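Local coordinates for protein vanadium-dependent haloperoxidase (Zobellia galactanivorans, PDB 4CIT) that probably acts as a vanadate-dependent iodoperoxidase, using peroxide to oxidise iodide at a vanadate cofactor held within a mainly helical fold, at residues 72-75 / 76-80; 153-156 / 157-161. All coordinates share one frame; numbering follows the deposited sequence.

Interaction 1 of 2, residues 72-75 / 76-80; sequences AAYE and IVAAT. With NA (sodium ion), chain G.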
# COMPACT_ATOMS: atom_id res chain seq x y z
N ALA A 72 0.52 -14.60 -5.65
CA ALA A 72 -0.02 -15.77 -6.36
C ALA A 72 0.10 -15.73 -7.89
O ALA A 72 0.59 -16.67 -8.53
CB ALA A 72 -1.48 -16.04 -5.93
N ALA A 73 -0.32 -14.61 -8.47
CA ALA A 73 -0.16 -14.43 -9.91
C ALA A 73 1.26 -14.42 -10.37
O ALA A 73 1.62 -15.08 -11.37
CB ALA A 73 -0.80 -13.14 -10.28
N TYR A 74 2.12 -13.72 -9.63
CA TYR A 74 3.54 -13.68 -9.96
C TYR A 74 4.15 -15.03 -9.92
O TYR A 74 4.91 -15.45 -10.83
CB TYR A 74 4.32 -12.73 -8.98
CG TYR A 74 5.80 -12.75 -9.30
CD1 TYR A 74 6.29 -12.02 -10.36
CD2 TYR A 74 6.67 -13.62 -8.60
CE1 TYR A 74 7.58 -12.16 -10.78
CE2 TYR A 74 8.00 -13.74 -8.98
CZ TYR A 74 8.46 -12.90 -10.01
OH TYR A 74 9.78 -12.98 -10.39
N GLU A 75 3.79 -15.85 -8.91
CA GLU A 75 4.35 -17.21 -8.92
C GLU A 75 4.01 -18.04 -10.18
O GLU A 75 4.81 -18.86 -10.66
CB GLU A 75 4.00 -18.00 -7.66
CG GLU A 75 4.67 -17.46 -6.41
CD GLU A 75 6.22 -17.58 -6.51
OE1 GLU A 75 6.82 -18.71 -6.57
OE2 GLU A 75 6.85 -16.55 -6.73
N ILE A 76 2.84 -17.89 -10.66
CA ILE A 76 2.41 -18.54 -11.95
C ILE A 76 3.27 -18.12 -13.12
O ILE A 76 3.84 -18.96 -13.88
CB ILE A 76 0.92 -18.40 -12.20
CG1 ILE A 76 0.13 -19.24 -11.20
CG2 ILE A 76 0.62 -18.86 -13.65
CD1 ILE A 76 -1.36 -18.88 -11.16
N VAL A 77 3.48 -16.81 -13.22
CA VAL A 77 4.42 -16.28 -14.18
C VAL A 77 5.82 -16.79 -14.03
O VAL A 77 6.41 -17.28 -15.02
CB VAL A 77 4.40 -14.76 -14.18
CG1 VAL A 77 5.49 -14.19 -15.06
CG2 VAL A 77 3.08 -14.30 -14.65
N ALA A 78 6.39 -16.79 -12.83
CA ALA A 78 7.74 -17.27 -12.55
C ALA A 78 7.92 -18.79 -12.89
O ALA A 78 8.97 -19.22 -13.37
CB ALA A 78 8.11 -17.04 -11.14
N ALA A 79 6.88 -19.53 -12.70
CA ALA A 79 6.99 -20.96 -12.91
C ALA A 79 7.09 -21.27 -14.41
O ALA A 79 7.48 -22.40 -14.82
CB ALA A 79 5.78 -21.62 -12.33
N THR A 80 6.62 -20.35 -15.23
CA THR A 80 6.42 -20.56 -16.62
C THR A 80 7.16 -19.60 -17.51
O THR A 80 6.98 -19.65 -18.68
CB THR A 80 4.94 -20.51 -16.97
OG1 THR A 80 4.31 -19.25 -16.64
CG2 THR A 80 4.21 -21.64 -16.26
NA NA G . 11.00 -18.59 -14.02
O HOH W 1 11.66 -19.94 -11.55
O HOH W 2 11.20 -20.53 -15.30
O HOH W 3 13.37 -18.49 -14.28

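Interaction 2 of 2, residues 153-156 / 157-161; sequences KAYG and LQVAD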
# COMPACT_ATOMS: atom_id res chain seq x y z
N LYS A 153 -8.34 -22.18 -15.53
CA LYS A 153 -8.98 -21.87 -14.24
C LYS A 153 -8.63 -22.82 -13.12
O LYS A 153 -8.34 -22.44 -11.97
CB LYS A 153 -10.51 -21.83 -14.41
CG LYS A 153 -11.23 -21.65 -13.08
CD LYS A 153 -12.74 -21.48 -13.21
CE LYS A 153 -13.42 -22.65 -13.74
NZ LYS A 153 -14.04 -23.26 -12.52
N ALA A 154 -8.63 -24.13 -13.45
CA ALA A 154 -8.29 -25.14 -12.49
C ALA A 154 -6.89 -24.96 -11.92
O ALA A 154 -6.69 -25.13 -10.71
CB ALA A 154 -8.47 -26.54 -13.09
N TYR A 155 -5.93 -24.60 -12.75
CA TYR A 155 -4.55 -24.40 -12.30
C TYR A 155 -4.50 -23.14 -11.43
O TYR A 155 -3.84 -23.16 -10.38
CB TYR A 155 -3.58 -24.34 -13.44
CG TYR A 155 -2.14 -24.17 -13.03
CD1 TYR A 155 -1.59 -24.98 -12.09
CD2 TYR A 155 -1.41 -23.14 -13.51
CE1 TYR A 155 -0.31 -24.77 -11.66
CE2 TYR A 155 -0.11 -22.91 -13.08
CZ TYR A 155 0.39 -23.69 -12.13
OH TYR A 155 1.67 -23.55 -11.65
N GLY A 156 -5.09 -22.06 -11.91
CA GLY A 156 -5.18 -20.82 -11.11
C GLY A 156 -5.75 -21.01 -9.70
O GLY A 156 -5.22 -20.50 -8.71
N LEU A 157 -6.80 -21.82 -9.58
CA LEU A 157 -7.39 -22.12 -8.33
C LEU A 157 -6.54 -23.05 -7.46
O LEU A 157 -6.51 -22.89 -6.22
CB LEU A 157 -8.81 -22.65 -8.51
CG LEU A 157 -9.88 -21.69 -9.14
CD1 LEU A 157 -11.22 -22.41 -9.24
CD2 LEU A 157 -10.04 -20.40 -8.37
N GLN A 158 -5.81 -23.98 -8.06
CA GLN A 158 -4.88 -24.79 -7.30
C GLN A 158 -3.79 -23.95 -6.70
O GLN A 158 -3.42 -24.14 -5.54
CB GLN A 158 -4.29 -25.92 -8.18
CG GLN A 158 -3.44 -26.86 -7.48
CD GLN A 158 -2.75 -27.82 -8.46
OE1 GLN A 158 -2.68 -27.58 -9.67
NE2 GLN A 158 -2.20 -28.87 -7.92
N VAL A 159 -3.25 -23.05 -7.48
CA VAL A 159 -2.20 -22.12 -6.95
C VAL A 159 -2.81 -21.23 -5.83
O VAL A 159 -2.17 -21.00 -4.82
CB VAL A 159 -1.55 -21.33 -8.06
CG1 VAL A 159 -0.60 -20.27 -7.45
CG2 VAL A 159 -0.80 -22.28 -9.02
N ALA A 160 -3.99 -20.65 -6.02
CA ALA A 160 -4.62 -19.85 -5.02
C ALA A 160 -4.80 -20.62 -3.74
O ALA A 160 -4.63 -20.05 -2.64
CB ALA A 160 -6.00 -19.34 -5.49
N ASP A 161 -5.08 -21.95 -3.80
CA ASP A 161 -5.23 -22.68 -2.61
C ASP A 161 -3.89 -22.77 -1.90
O ASP A 161 -3.86 -22.77 -0.66
CB ASP A 161 -5.79 -24.12 -2.78
CG ASP A 161 -7.29 -24.14 -3.19
OD1 ASP A 161 -8.09 -23.15 -2.92
OD2 ASP A 161 -7.66 -25.15 -3.83

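Interaction 1 of 2, residues 72-75 / 76-80
Tyr74 and Ala78 lie one turn apart near the C-terminal end of helix 59-80, where the i to i+4 backbone bond from Ala78 N to Tyr74 O is short and nearly straight, 2.8 Å with an N-H...O angle of 168°. The ladder starts loosely, with a weak bond from Ile76 N to Ala72 O, tightens at Val77 N to Ala73 O, and Ala79 N to Glu75 O is the most bent of the four, at 140°. Tyr74 carries the side-chain contact. With CG anti to the backbone N (chi1 177°), its ring swings along the helix, and Tyr74 CE2 comes to 3.9 Å from Ala78 CB, the methyl approaching the ring obliquely. The phenol does not rely on this helix for its polar end: OH is hydrogen-bonded to Asn85 O. Glu75 is folded back at chi2, which draws its buried carboxylate close to the helix; OE1 bonds Ser86 OG and OE2 bonds Leu87 N, so both oxygens are satisfied by the chain that follows the helix. On the next turn Thr80 OG1 donates to Ile76 O at 2.8 Å, a side-chain bond back to the helix backbone. This helix end also forms part of a sodium site. Asn81 O and Tyr84 O supply the other protein ligands, three waters fill further positions, and the carbonyl oxygen of Ala78 binds the ion at 2.2 Å.

Interaction 2 of 2, residues 153-156 / 157-161
Val159 CG2 sits over one face of the Tyr155 ring in a CH-pi contact within helix 146-167, 3.9 Å from the ring centroid and 26° off the ring normal. Val159 CG2 is displaced toward the rim, and its nearest ring atom is Tyr155 CZ, at 3.6 Å. Two torsions make this fit: chi1 of -179° sends the Tyr155 ring away from its own N, to the side where Val159 lies a turn on, and the valine turns CG2 to the side of its own N, facing the previous turn. At the ring edge, in its plane, Gln158 OE1 approaches Tyr155 CD1 at 3.7 Å, with the amide almost perpendicular to the ring. On another side of the helix Leu157 CD1 rests against the aliphatic stem of Lys153, 3.9 Å from Lys153 CG. Beneath these groups runs regular i to i+4 bonding, including Val159 N to Tyr155 O at 3.0 Å, which holds the two residues one turn apart. Gly156 O accepts from Ala160 N. The phenol OH is bonded to Pro98 O, pinning the far end of the ring. A leucine in place of Tyr155 would probably leave Pro98 O without this donor and take the flat surface from under the Val159 methyl. Farther out, Asp161 OD1 makes a salt bridge to Arg122 of helix 108-123. That helix also receives Tyr155 at Ala111 and Leu157 at Val114 and Glu118, while Tyr155 and Val159 together pack on Ile76 of helix 59-80.

How the interactions relate
From the N terminus the chain reaches interaction 1 first, in helix 59-80, then passes through helices 108-123 and 128-144 before interaction 2 in helix 146-167. Each contact closes only a single helical turn; the two lie in series and neither nest nor cross. Their centres are nevertheless 11 Å apart, because the helices pack together. Ile76 makes most of the join: its CG1 lies 3.9 Å from Val159 CG2, and its CD1 reaches toward the bare CA of Gly156, while Ala72 O rests against Val159 CG1. Helix 108-123 touches both regions, so three helices are tied together, and the C-terminal part of helix 59-80 carries the sodium ligand Ala78.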